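Local atomic coordinates of HydG protein (Carboxydothermus hydrogenoformans, PDB entry 4RTB), a protein that matures [FeFe]-hydrogenase as a radical SAM lyase and CO/cyanide synthase, binding [4Fe-4S] clusters and S-adenosylmethionine. Residues Val97-Leu102 / Val341-Ala346; Leu102-Ile107 / Val127-Glu132; Glu133-Ala138 / Pro170-Glu175; Ile149-Gly154 / Arg179-Asn184; Leu188-Tyr193 / Ile239-Asp244. All coordinates share one frame; numbering follows the deposited sequence.

In the fold
Contacts 1, 2 and 4 are built on strand 95-105 or its neighbour 148-153, and contact 3 joins helices that cover them. Contact 1 closes the barrel by joining strand 95-105 to 343-345, while contact 4 continues the sheet from its other edge; the two centres lie about 11 Å apart, and L102 N and L150 O are 2.9 Å apart. Contact 2 shares L102 with contact 1 and sits at that strand's C-terminal end, about 12 Å from the centres of contacts 3 and 4. Contact 5, centred about 16 Å from contact 4, follows strand 180-184. S-adenosylmethionine touches contact 4 directly, and the Y193 side chain of contact 5 lies about 9 Å from it.

Contact 1. Residues Val97-Leu102 / Val341-Ala346; sequences VLFAPL and VSQMSA
V97, L98 and F99 run parallel to Q343, M344 and S345 as neighbouring strands, their short axes 4.7 Å apart at closest approach and inclined at 35°. The pairing joins the first strand of the (beta/alpha)8 barrel to the last, and so illustrates how such a barrel is closed. The hydrogen bonds follow the parallel pattern, in which alternate residues of one strand use both N and O. V97 N donates to S342 O at 2.9 Å, and M344 N returns to V97 O at 2.8 Å. F99 N then donates to M344 O, and A346 N reaches F99 O at 3.3 Å.

The side chains separate onto two faces. L98 and M344 lie side by side on the helix-covered outside, with L98 CD2 3.8 Å from M344 CB, and helices 330-339 and 375-384 close over M344. V97, F99, Q343 and S345 point into the barrel, where V97 CB rests against Q343 CG at 3.7 Å, the two chains pointing the same way. F99 CG sits between the backbone N and the carbonyl carbon (chi1 73°), from where the ring reaches across to the partner strand. There it crosses the Q343 side chain almost at right angles, ring and amide planes 82° apart. Q343 OE1 approaches F99 CD1 obliquely at 3.5 Å, while S345 CB lies over one ring face, 4.0 Å from F99 CZ.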
# COMPACT_ATOMS: atom_id res chain seq x y z
N VAL A 97 -5.67 -4.50 -7.54
CA VAL A 97 -6.70 -3.58 -7.07
C VAL A 97 -6.26 -2.14 -7.24
O VAL A 97 -5.13 -1.78 -6.92
CB VAL A 97 -7.04 -3.85 -5.59
CG1 VAL A 97 -8.21 -2.99 -5.16
CG2 VAL A 97 -7.34 -5.32 -5.38
N LEU A 98 -7.16 -1.31 -7.76
CA LEU A 98 -6.84 0.09 -8.03
C LEU A 98 -7.59 1.04 -7.10
O LEU A 98 -8.78 0.86 -6.82
CB LEU A 98 -7.14 0.44 -9.49
CG LEU A 98 -6.46 -0.41 -10.56
CD1 LEU A 98 -6.63 0.23 -11.93
CD2 LEU A 98 -4.98 -0.64 -10.25
N PHE A 99 -6.87 2.06 -6.62
CA PHE A 99 -7.46 3.09 -5.79
C PHE A 99 -6.84 4.44 -6.12
O PHE A 99 -5.78 4.52 -6.75
CB PHE A 99 -7.27 2.78 -4.31
CG PHE A 99 -5.86 2.97 -3.82
CD1 PHE A 99 -4.92 1.97 -4.01
CD2 PHE A 99 -5.49 4.14 -3.17
CE1 PHE A 99 -3.62 2.14 -3.56
CE2 PHE A 99 -4.19 4.31 -2.73
CZ PHE A 99 -3.25 3.31 -2.92
N ALA A 100 -7.51 5.51 -5.69
CA ALA A 100 -7.00 6.86 -5.87
C ALA A 100 -6.91 7.58 -4.53
O ALA A 100 -7.86 7.56 -3.74
CB ALA A 100 -7.87 7.64 -6.84
N PRO A 101 -5.75 8.20 -4.26
CA PRO A 101 -5.56 8.96 -3.02
C PRO A 101 -6.19 10.34 -3.10
O PRO A 101 -5.96 11.07 -4.07
CB PRO A 101 -4.04 9.05 -2.90
CG PRO A 101 -3.55 8.99 -4.30
CD PRO A 101 -4.51 8.12 -5.05
N LEU A 102 -6.99 10.70 -2.10
CA LEU A 102 -7.55 12.04 -2.03
C LEU A 102 -6.87 12.82 -0.91
O LEU A 102 -7.07 12.53 0.27
CB LEU A 102 -9.06 11.99 -1.83
CG LEU A 102 -9.77 13.34 -1.69
CD1 LEU A 102 -9.28 14.34 -2.73
CD2 LEU A 102 -11.28 13.16 -1.79
N VAL A 341 2.86 -7.31 -5.50
CA VAL A 341 1.98 -6.17 -5.30
C VAL A 341 0.53 -6.52 -5.63
O VAL A 341 0.25 -7.08 -6.69
CB VAL A 341 2.43 -4.97 -6.16
CG1 VAL A 341 1.36 -3.89 -6.19
CG2 VAL A 341 3.75 -4.42 -5.65
N SER A 342 -0.39 -6.19 -4.73
CA SER A 342 -1.80 -6.50 -4.94
C SER A 342 -2.67 -5.25 -5.00
O SER A 342 -3.84 -5.32 -5.38
CB SER A 342 -2.31 -7.43 -3.84
OG SER A 342 -2.10 -6.86 -2.56
N GLN A 343 -2.10 -4.10 -4.63
CA GLN A 343 -2.82 -2.83 -4.67
C GLN A 343 -1.98 -1.72 -5.30
O GLN A 343 -0.76 -1.68 -5.13
CB GLN A 343 -3.26 -2.41 -3.27
CG GLN A 343 -4.71 -2.73 -2.96
CD GLN A 343 -5.24 -1.92 -1.79
OE1 GLN A 343 -5.55 -0.74 -1.94
NE2 GLN A 343 -5.34 -2.55 -0.63
N MET A 344 -2.65 -0.81 -6.00
CA MET A 344 -1.95 0.20 -6.79
C MET A 344 -2.68 1.53 -6.85
O MET A 344 -3.91 1.58 -6.87
CB MET A 344 -1.76 -0.32 -8.21
CG MET A 344 -0.32 -0.59 -8.59
SD MET A 344 -0.30 -1.17 -10.29
CE MET A 344 -1.28 0.11 -11.08
N SER A 345 -1.91 2.62 -6.89
CA SER A 345 -2.47 3.95 -7.07
C SER A 345 -2.41 4.34 -8.54
O SER A 345 -1.32 4.50 -9.10
CB SER A 345 -1.73 4.97 -6.22
OG SER A 345 -0.41 5.17 -6.69
N ALA A 346 -3.57 4.48 -9.17
CA ALA A 346 -3.63 4.82 -10.58
C ALA A 346 -4.25 6.19 -10.79
O ALA A 346 -5.23 6.55 -10.13
CB ALA A 346 -4.41 3.77 -11.34

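Contact 2. Residues Leu102-Ile107 / Val127-Glu132; sequences LYLSNI and VRLSLE
N106 and V127 carry the polar part of this contact, where the end of strand 95-105 meets the lead into helix 131-144. V127 N donates to N106 OD1 at 2.6 Å, in the plane of the amide and on a lone pair. N106 CG, between the backbone N and the carbonyl carbon (chi1 59°), brings OD1 to the V127 amide, and ND2 bonds to S125 O. A weak bond of 3.3 Å from N106 N to V127 O and a firmer one of 3.2 Å from L129 N to L104 O flank the single bridge that pairs S105 with R128. A leucine in place of N106 would probably strand V127 N without its acceptor and S125 O without its donor, freeing this turn to shift.

Apolar packing puts L129 CD1 4.2 Å from L104 CD2, the chains crossing at about a right angle.

I107 CG2 meets the edge of the R128 guanidinium, 3.8 Å from NH2; that group is salt-bridged to E156.

Beyond I107 the chain leads to C108, C112 and C115, the CX3CX2C cysteines of the iron-sulfur pocket characteristic of radical SAM enzymes. L104 packs on A134 of helix 131-144, Y164 of helix 158-175 and M153 of strand 148-153.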
# COMPACT_ATOMS: atom_id res chain seq x y z
N LEU A 102 -6.99 10.70 -2.10
CA LEU A 102 -7.55 12.04 -2.03
C LEU A 102 -6.87 12.82 -0.91
O LEU A 102 -7.07 12.53 0.27
CB LEU A 102 -9.06 11.99 -1.83
CG LEU A 102 -9.77 13.34 -1.69
CD1 LEU A 102 -9.28 14.34 -2.73
CD2 LEU A 102 -11.28 13.16 -1.79
N TYR A 103 -6.06 13.79 -1.30
CA TYR A 103 -5.41 14.67 -0.34
C TYR A 103 -6.40 15.72 0.13
O TYR A 103 -6.86 16.54 -0.66
CB TYR A 103 -4.17 15.31 -0.96
CG TYR A 103 -2.99 14.38 -1.05
CD1 TYR A 103 -2.96 13.34 -1.97
CD2 TYR A 103 -1.89 14.54 -0.22
CE1 TYR A 103 -1.89 12.48 -2.05
CE2 TYR A 103 -0.81 13.69 -0.29
CZ TYR A 103 -0.81 12.66 -1.21
OH TYR A 103 0.27 11.81 -1.28
N LEU A 104 -6.72 15.70 1.42
CA LEU A 104 -7.69 16.65 1.96
C LEU A 104 -7.02 17.92 2.46
O LEU A 104 -7.62 18.99 2.46
CB LEU A 104 -8.51 16.01 3.09
CG LEU A 104 -9.56 14.98 2.67
CD1 LEU A 104 -10.35 14.50 3.88
CD2 LEU A 104 -10.49 15.57 1.62
N SER A 105 -5.76 17.80 2.87
CA SER A 105 -5.03 18.94 3.42
C SER A 105 -3.52 18.71 3.39
O SER A 105 -3.05 17.61 3.65
CB SER A 105 -5.50 19.23 4.84
OG SER A 105 -4.94 20.44 5.32
N ASN A 106 -2.78 19.77 3.09
CA ASN A 106 -1.32 19.68 3.01
C ASN A 106 -0.62 20.50 4.08
O ASN A 106 0.58 20.76 4.00
CB ASN A 106 -0.84 20.12 1.62
CG ASN A 106 -1.24 21.54 1.29
OD1 ASN A 106 -2.14 22.11 1.91
ND2 ASN A 106 -0.58 22.12 0.30
N ILE A 107 -1.38 20.92 5.09
CA ILE A 107 -0.80 21.61 6.24
C ILE A 107 -0.50 20.58 7.34
O ILE A 107 -1.24 19.61 7.51
CB ILE A 107 -1.75 22.71 6.79
CG1 ILE A 107 -1.12 23.43 7.98
CG2 ILE A 107 -3.10 22.14 7.16
CD1 ILE A 107 -2.06 24.37 8.70
N VAL A 127 -3.30 24.46 1.64
CA VAL A 127 -4.73 24.37 1.34
C VAL A 127 -5.43 23.29 2.17
O VAL A 127 -4.96 22.16 2.24
CB VAL A 127 -4.99 24.08 -0.15
CG1 VAL A 127 -6.48 24.08 -0.45
CG2 VAL A 127 -4.27 25.08 -1.04
N ARG A 128 -6.55 23.66 2.79
CA ARG A 128 -7.46 22.68 3.37
C ARG A 128 -8.79 22.79 2.64
O ARG A 128 -9.26 23.90 2.36
CB ARG A 128 -7.63 22.90 4.88
CG ARG A 128 -8.41 21.80 5.60
CD ARG A 128 -8.13 21.76 7.11
NE ARG A 128 -8.55 22.98 7.80
CZ ARG A 128 -7.72 23.94 8.18
NH1 ARG A 128 -8.19 25.02 8.81
NH2 ARG A 128 -6.42 23.83 7.95
N LEU A 129 -9.39 21.65 2.31
CA LEU A 129 -10.57 21.63 1.46
C LEU A 129 -11.88 21.74 2.23
O LEU A 129 -12.06 21.07 3.25
CB LEU A 129 -10.59 20.35 0.63
CG LEU A 129 -9.44 20.20 -0.37
CD1 LEU A 129 -9.28 18.75 -0.77
CD2 LEU A 129 -9.70 21.07 -1.59
N SER A 130 -12.79 22.57 1.74
CA SER A 130 -14.13 22.65 2.31
C SER A 130 -14.89 21.35 2.03
O SER A 130 -14.41 20.49 1.30
CB SER A 130 -14.90 23.84 1.74
OG SER A 130 -15.25 23.62 0.39
N LEU A 131 -16.07 21.23 2.62
CA LEU A 131 -16.89 20.04 2.41
C LEU A 131 -17.26 19.89 0.94
O LEU A 131 -17.15 18.81 0.37
CB LEU A 131 -18.16 20.11 3.26
CG LEU A 131 -18.96 18.81 3.31
CD1 LEU A 131 -18.62 18.03 4.57
CD2 LEU A 131 -20.45 19.09 3.22
N GLU A 132 -17.69 20.99 0.33
CA GLU A 132 -18.07 21.00 -1.08
C GLU A 132 -16.89 20.61 -1.97
O GLU A 132 -17.06 19.85 -2.92
CB GLU A 132 -18.61 22.38 -1.48
CG GLU A 132 -19.71 22.90 -0.57

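Contact 3. Residues Glu133-Ala138 / Pro170-Glu175; sequences EAVDEA and PAIYSE
E175 N donates to A171 O at 2.9 Å, an ordinary helical bond that places these two residues one turn apart on the same side of the helix and sets both against V135. No hydrogen bond links the two segments; side-chain packing makes the contact between them. V135 points at the partner helix and divides its work between two methyls. Its CG2 packs on A171 CB at 4.1 Å and also borders I172. V135 CG1, anti to the backbone N (chi1 154°), lies 3.6 Å from E175 OE1. The glutamate, extended beyond CG, crosses the valine at about a right angle, so that both carboxylate oxygens skirt the methyls.

These are two successive outer helices of the (beta/alpha)8 barrel, 131-144 and 158-175, with strand 148-153 between them in the chain. Their local axes come within 9.6 Å and cross at -43°. One turn after V135, A138 offers just its CB, which nestles against the I172 side chain: CG1, CG2 and CD1 all come close to it, CG1 at 4.1 Å. The helices also reach the sheet they cover, E137 touching L102 on strand 95-105 and I172 meeting I181 on strand 180-184.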
# COMPACT_ATOMS: atom_id res chain seq x y z
N GLU A 133 -15.71 21.13 -1.66
CA GLU A 133 -14.51 20.83 -2.44
C GLU A 133 -14.13 19.35 -2.35
O GLU A 133 -13.91 18.70 -3.37
CB GLU A 133 -13.34 21.71 -1.97
CG GLU A 133 -13.26 23.05 -2.69
CD GLU A 133 -12.56 24.12 -1.87
OE1 GLU A 133 -12.67 25.31 -2.24
OE2 GLU A 133 -11.90 23.77 -0.87
N ALA A 134 -14.05 18.83 -1.13
CA ALA A 134 -13.72 17.42 -0.92
C ALA A 134 -14.73 16.50 -1.61
O ALA A 134 -14.34 15.55 -2.30
CB ALA A 134 -13.66 17.11 0.57
N VAL A 135 -16.01 16.78 -1.41
CA VAL A 135 -17.07 16.00 -2.05
C VAL A 135 -16.95 16.05 -3.58
O VAL A 135 -17.13 15.04 -4.26
CB VAL A 135 -18.47 16.49 -1.61
CG1 VAL A 135 -19.52 16.18 -2.67
CG2 VAL A 135 -18.85 15.87 -0.27
N ASP A 136 -16.62 17.23 -4.11
CA ASP A 136 -16.46 17.39 -5.55
C ASP A 136 -15.28 16.58 -6.06
O ASP A 136 -15.31 16.04 -7.17
CB ASP A 136 -16.28 18.87 -5.91
CG ASP A 136 -17.20 19.31 -7.02
OD1 ASP A 136 -16.72 19.97 -7.96
OD2 ASP A 136 -18.41 19.01 -6.96
N GLU A 137 -14.23 16.51 -5.24
CA GLU A 137 -13.07 15.68 -5.54
C GLU A 137 -13.46 14.20 -5.59
O GLU A 137 -13.02 13.46 -6.47
CB GLU A 137 -11.97 15.89 -4.50
CG GLU A 137 -11.34 17.28 -4.52
CD GLU A 137 -10.48 17.51 -5.74
OE1 GLU A 137 -9.30 17.09 -5.72
OE2 GLU A 137 -10.97 18.11 -6.72
N ALA A 138 -14.31 13.80 -4.65
CA ALA A 138 -14.82 12.43 -4.63
C ALA A 138 -15.64 12.14 -5.89
O ALA A 138 -15.57 11.04 -6.44
CB ALA A 138 -15.66 12.20 -3.38
N PRO A 170 -18.87 10.96 6.10
CA PRO A 170 -20.24 10.54 5.81
C PRO A 170 -20.84 11.29 4.63
O PRO A 170 -21.68 10.75 3.91
CB PRO A 170 -21.00 10.87 7.11
CG PRO A 170 -19.95 10.97 8.15
CD PRO A 170 -18.75 11.53 7.45
N ALA A 171 -20.41 12.54 4.45
CA ALA A 171 -20.85 13.34 3.32
C ALA A 171 -20.43 12.69 2.01
O ALA A 171 -21.20 12.66 1.05
CB ALA A 171 -20.30 14.75 3.42
N ILE A 172 -19.20 12.17 1.97
CA ILE A 172 -18.72 11.45 0.80
C ILE A 172 -19.51 10.16 0.58
O ILE A 172 -19.97 9.89 -0.53
CB ILE A 172 -17.21 11.11 0.91
CG1 ILE A 172 -16.37 12.36 0.65
CG2 ILE A 172 -16.83 10.02 -0.06
CD1 ILE A 172 -14.87 12.10 0.65
N TYR A 173 -19.67 9.37 1.65
CA TYR A 173 -20.44 8.13 1.56
C TYR A 173 -21.85 8.34 1.03
O TYR A 173 -22.37 7.52 0.27
CB TYR A 173 -20.51 7.44 2.92
CG TYR A 173 -19.38 6.48 3.19
CD1 TYR A 173 -19.18 5.36 2.39
CD2 TYR A 173 -18.52 6.68 4.26
CE1 TYR A 173 -18.15 4.48 2.64
CE2 TYR A 173 -17.49 5.80 4.52
CZ TYR A 173 -17.30 4.70 3.71
OH TYR A 173 -16.27 3.83 3.96
N SER A 174 -22.48 9.44 1.43
CA SER A 174 -23.87 9.67 1.07
C SER A 174 -24.03 10.33 -0.30
O SER A 174 -24.85 9.91 -1.11
CB SER A 174 -24.57 10.51 2.15
OG SER A 174 -25.98 10.37 2.07
N GLU A 175 -23.23 11.37 -0.55
CA GLU A 175 -23.33 12.13 -1.79
C GLU A 175 -22.67 11.45 -2.99
O GLU A 175 -23.04 11.71 -4.14
CB GLU A 175 -22.72 13.52 -1.61
CG GLU A 175 -23.73 14.64 -1.40
CD GLU A 175 -23.09 15.92 -0.90
OE1 GLU A 175 -22.88 16.85 -1.71
OE2 GLU A 175 -22.78 16.00 0.31

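Contact 4. Residues Ile149-Gly154 / Arg179-Asn184; sequences ILLVMG and RRINVN. With SAM (S-adenosylmethionine), chain B.
I149 to V152 pair in parallel with I181 to N184, the two strands of a beta-alpha-beta unit of the (beta/alpha)8 barrel linked through helix 158-175. Their backbone bonds form a regular ladder. I149 N donates to R180 O, and N182 N to I149 O; L151 N then donates to N182 O at 3.0 Å, and N184 N closes on L151 O at 2.9 Å.

Apolar contacts occupy both faces. Beneath helix 158-175, L151 CD1 meets I181 CG2 at 3.7 Å. Facing the barrel interior, L150 has its CG anti to the backbone N (chi1 -164°), which sends CD2 over the partner strand to N182 CB at 3.6 Å and CD1 toward N184 CB.

Polar side chains also point inward. N182 OD1 accepts from T203 N while lying over one face of the R180 guanidinium, offset toward its rim. N184 ND2 donates to Q205 O, a bond likely to fix the rotation of the amide.

The ligand sits at the C-terminal ends of the strands. N184 OD1 lies 3.2 Å from SAM C5', N184 O is equally near SAM CB, and V152 CG2 touches SAM CG at 3.6 Å. A glycine replacing N184 would probably leave Q205 O without its donor and open a gap beside the SAM methionine chain. M153 and G154 probably correspond to part of the GGE motif of radical SAM enzymes; G154 touches the cluster, and the SAM amino N donates to M153 O at 3.0 Å.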
# COMPACT_ATOMS: atom_id res chain seq x y z
N ILE A 149 -11.02 5.04 -2.39
CA ILE A 149 -10.32 6.29 -2.14
C ILE A 149 -9.42 6.17 -0.90
O ILE A 149 -9.78 5.49 0.06
CB ILE A 149 -11.32 7.46 -1.96
CG1 ILE A 149 -12.19 7.61 -3.22
CG2 ILE A 149 -10.61 8.77 -1.66
CD1 ILE A 149 -13.06 8.85 -3.22
N LEU A 150 -8.26 6.81 -0.95
CA LEU A 150 -7.36 6.86 0.21
C LEU A 150 -7.20 8.30 0.71
O LEU A 150 -6.37 9.04 0.19
CB LEU A 150 -5.99 6.26 -0.15
CG LEU A 150 -5.00 5.86 0.96
CD1 LEU A 150 -3.85 6.86 1.09
CD2 LEU A 150 -5.70 5.67 2.30
N LEU A 151 -8.01 8.68 1.70
CA LEU A 151 -7.91 10.01 2.28
C LEU A 151 -6.58 10.21 2.99
O LEU A 151 -6.22 9.44 3.88
CB LEU A 151 -9.06 10.26 3.26
CG LEU A 151 -10.48 10.30 2.71
CD1 LEU A 151 -11.45 10.58 3.84
CD2 LEU A 151 -10.61 11.36 1.62
N VAL A 152 -5.87 11.26 2.61
CA VAL A 152 -4.56 11.54 3.18
C VAL A 152 -4.46 13.01 3.59
O VAL A 152 -4.90 13.91 2.86
CB VAL A 152 -3.44 11.17 2.18
CG1 VAL A 152 -3.87 11.51 0.76
CG2 VAL A 152 -2.13 11.84 2.53
N MET A 153 -3.91 13.25 4.78
CA MET A 153 -3.78 14.59 5.34
C MET A 153 -2.47 14.81 6.06
O MET A 153 -1.82 13.87 6.52
CB MET A 153 -4.91 14.88 6.32
CG MET A 153 -6.23 15.26 5.70
SD MET A 153 -7.54 14.99 6.90
CE MET A 153 -6.78 15.67 8.38
N GLY A 154 -2.08 16.08 6.19
CA GLY A 154 -1.02 16.45 7.11
C GLY A 154 -1.57 16.39 8.52
O GLY A 154 -2.79 16.42 8.72
N ARG A 179 -17.28 2.98 -2.66
CA ARG A 179 -17.44 1.69 -1.99
C ARG A 179 -16.60 1.60 -0.73
O ARG A 179 -17.02 0.99 0.26
CB ARG A 179 -17.08 0.54 -2.94
CG ARG A 179 -18.22 0.09 -3.85
CD ARG A 179 -18.58 1.17 -4.85
NE ARG A 179 -19.85 0.92 -5.53
CZ ARG A 179 -19.97 0.19 -6.63
NH1 ARG A 179 -18.90 -0.37 -7.18
NH2 ARG A 179 -21.17 0.01 -7.18
N ARG A 180 -15.43 2.22 -0.75
CA ARG A 180 -14.53 2.15 0.39
C ARG A 180 -13.73 3.43 0.59
O ARG A 180 -13.10 3.92 -0.35
CB ARG A 180 -13.57 0.96 0.25
CG ARG A 180 -12.85 0.61 1.53
CD ARG A 180 -11.89 -0.54 1.34
NE ARG A 180 -11.73 -1.30 2.58
CZ ARG A 180 -10.77 -2.20 2.79
NH1 ARG A 180 -10.71 -2.84 3.95
NH2 ARG A 180 -9.87 -2.45 1.85
N ILE A 181 -13.76 3.96 1.80
CA ILE A 181 -12.84 5.03 2.18
C ILE A 181 -11.79 4.50 3.14
O ILE A 181 -12.09 4.10 4.26
CB ILE A 181 -13.57 6.23 2.83
CG1 ILE A 181 -14.27 7.08 1.77
CG2 ILE A 181 -12.57 7.11 3.56
CD1 ILE A 181 -15.69 6.67 1.50
N ASN A 182 -10.54 4.47 2.67
CA ASN A 182 -9.41 4.15 3.53
C ASN A 182 -8.79 5.43 4.05
O ASN A 182 -8.96 6.50 3.47
CB ASN A 182 -8.37 3.32 2.78
CG ASN A 182 -8.85 1.91 2.49
OD1 ASN A 182 -9.76 1.40 3.15
ND2 ASN A 182 -8.24 1.27 1.51
N VAL A 183 -8.06 5.32 5.15
CA VAL A 183 -7.59 6.50 5.85
C VAL A 183 -6.11 6.44 6.22
O VAL A 183 -5.65 5.49 6.86
CB VAL A 183 -8.43 6.73 7.13
CG1 VAL A 183 -7.66 7.55 8.14
CG2 VAL A 183 -9.74 7.40 6.77
N ASN A 184 -5.37 7.45 5.79
CA ASN A 184 -3.98 7.60 6.18
C ASN A 184 -3.79 8.82 7.07
O ASN A 184 -3.27 9.85 6.63
CB ASN A 184 -3.08 7.70 4.95
CG ASN A 184 -1.61 7.59 5.29
OD1 ASN A 184 -0.75 8.09 4.56
ND2 ASN A 184 -1.32 6.95 6.41
N SAM B . 0.64 12.78 7.74
CA SAM B . 0.41 11.36 8.02
C SAM B . 1.68 10.61 8.42
O SAM B . 2.78 11.15 8.42
OXT SAM B . 1.62 9.43 8.76
CB SAM B . -0.22 10.65 6.83
CG SAM B . -0.04 11.30 5.45
SD SAM B . 1.62 11.36 4.75
CE SAM B . 1.31 12.62 3.51
C5' SAM B . 1.58 10.00 3.57
C4' SAM B . 2.89 9.23 3.41
O4' SAM B . 3.72 9.74 2.38
C3' SAM B . 3.74 9.28 4.67
O3' SAM B . 3.39 8.24 5.55
C2' SAM B . 5.15 9.11 4.15
O2' SAM B . 5.62 7.82 4.41
C1' SAM B . 5.03 9.29 2.64
N9 SAM B . 6.05 10.26 2.21
C8 SAM B . 6.27 11.50 2.75
N7 SAM B . 7.29 12.08 2.08
C5 SAM B . 7.73 11.22 1.13
C6 SAM B . 8.74 11.31 0.19
N6 SAM B . 9.49 12.41 0.11
N1 SAM B . 8.97 10.26 -0.67
C2 SAM B . 8.19 9.12 -0.59
N3 SAM B . 7.19 9.04 0.36
C4 SAM B . 6.96 10.07 1.20

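Contact 5. Residues Leu188-Tyr193 / Ile239-Asp244; sequences LTLKGY and IEAGID
Y193 and A241 stand opposite one another, CA atoms 5.8 Å apart, where the first turn of helix 190-197 meets the end of helix 234-240. The start of one helix and the end of the other are both capped: T189 is the N-cap of the first, its OG1 accepting from G192 N, and G242 ends the second in a Schellman motif, with the positive phi (114°) that calls for glycine.

The A241 methyl is the centre of the contact. Its CB lies 3.5 Å from Y193 CB, and L190 CD2 approaches the same methyl at 4.0 Å. Beyond the glycine, I243 CD1 reaches Y193 O at 3.9 Å and comes obliquely to the tyrosine ring. The ring itself leads away from A241, since CG sits beside the backbone N (chi1 -73°), and folds back over its own segment. L188 CB lies over one face, 3.6 Å above the plane and offset toward the rim, and L188 N donates to Y193 OH at 3.0 Å.

That hydroxyl is also hydrogen-bonded to Y204 OH, and the two tyrosine rings meet edge-to-face. In the fold, Y193 thus joins helix 190-197 to strand 204-205 and packs on A234, R237 and A238 of helix 234-240, while L188 leans on helix 158-175.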
# COMPACT_ATOMS: atom_id res chain seq x y z
N LEU A 188 -3.60 8.52 16.60
CA LEU A 188 -4.64 9.08 17.46
C LEU A 188 -4.67 8.38 18.81
O LEU A 188 -4.04 7.34 19.00
CB LEU A 188 -6.01 8.96 16.79
CG LEU A 188 -6.12 9.45 15.34
CD1 LEU A 188 -7.52 9.16 14.80
CD2 LEU A 188 -5.80 10.93 15.25
N THR A 189 -5.40 8.96 19.76
CA THR A 189 -5.64 8.31 21.04
C THR A 189 -6.74 7.26 20.87
O THR A 189 -7.40 7.21 19.84
CB THR A 189 -6.07 9.32 22.12
OG1 THR A 189 -7.35 9.86 21.79
CG2 THR A 189 -5.05 10.45 22.23
N LEU A 190 -6.92 6.43 21.89
CA LEU A 190 -7.97 5.41 21.88
C LEU A 190 -9.35 6.02 21.64
O LEU A 190 -10.17 5.45 20.93
CB LEU A 190 -7.96 4.64 23.20
CG LEU A 190 -7.40 3.22 23.12
CD1 LEU A 190 -6.62 2.88 24.39
CD2 LEU A 190 -8.52 2.22 22.90
N LYS A 191 -9.59 7.18 22.24
CA LYS A 191 -10.85 7.89 22.07
C LYS A 191 -11.00 8.34 20.63
O LYS A 191 -12.09 8.27 20.06
CB LYS A 191 -10.92 9.10 23.01
CG LYS A 191 -12.26 9.83 22.99
N GLY A 192 -9.90 8.79 20.04
CA GLY A 192 -9.90 9.23 18.66
C GLY A 192 -10.21 8.11 17.69
O GLY A 192 -10.96 8.30 16.73
N TYR A 193 -9.64 6.94 17.94
CA TYR A 193 -9.91 5.78 17.11
C TYR A 193 -11.34 5.28 17.32
O TYR A 193 -11.97 4.78 16.39
CB TYR A 193 -8.90 4.67 17.39
CG TYR A 193 -7.52 4.95 16.84
CD1 TYR A 193 -7.35 5.46 15.56
CD2 TYR A 193 -6.39 4.73 17.61
CE1 TYR A 193 -6.10 5.72 15.06
CE2 TYR A 193 -5.13 4.99 17.12
CZ TYR A 193 -4.99 5.49 15.84
OH TYR A 193 -3.73 5.75 15.35
N ILE A 239 -6.65 -1.04 16.74
CA ILE A 239 -7.25 -2.36 16.88
C ILE A 239 -8.15 -2.43 18.11
O ILE A 239 -9.33 -2.78 18.01
CB ILE A 239 -6.18 -3.47 16.97
CG1 ILE A 239 -5.44 -3.62 15.64
CG2 ILE A 239 -6.82 -4.80 17.35
CD1 ILE A 239 -6.28 -4.21 14.54
N GLU A 240 -7.59 -2.10 19.27
CA GLU A 240 -8.31 -2.24 20.53
C GLU A 240 -9.50 -1.29 20.62
O GLU A 240 -10.37 -1.46 21.47
CB GLU A 240 -7.35 -2.04 21.71
CG GLU A 240 -6.16 -2.98 21.68
CD GLU A 240 -5.43 -3.06 23.01
OE1 GLU A 240 -5.48 -4.12 23.65
OE2 GLU A 240 -4.79 -2.05 23.40
N ALA A 241 -9.54 -0.30 19.74
CA ALA A 241 -10.64 0.66 19.71
C ALA A 241 -11.77 0.20 18.77
O ALA A 241 -12.77 0.90 18.62
CB ALA A 241 -10.14 2.02 19.29
N GLY A 242 -11.60 -0.96 18.15
CA GLY A 242 -12.66 -1.55 17.36
C GLY A 242 -12.41 -1.64 15.87
O GLY A 242 -13.23 -2.20 15.13
N ILE A 243 -11.29 -1.09 15.41
CA ILE A 243 -10.93 -1.15 14.00
C ILE A 243 -10.09 -2.39 13.70
O ILE A 243 -9.01 -2.57 14.26
CB ILE A 243 -10.14 0.10 13.57
CG1 ILE A 243 -10.82 1.37 14.09
CG2 ILE A 243 -9.99 0.14 12.06
CD1 ILE A 243 -10.08 2.65 13.76
N ASP A 244 -10.60 -3.25 12.81
CA ASP A 244 -9.96 -4.54 12.54
C ASP A 244 -9.09 -4.54 11.28
O ASP A 244 -8.24 -5.42 11.11
CB ASP A 244 -11.02 -5.63 12.43
CG ASP A 244 -12.38 -5.08 12.04
OD1 ASP A 244 -12.45 -3.90 11.62
OD2 ASP A 244 -13.38 -5.82 12.14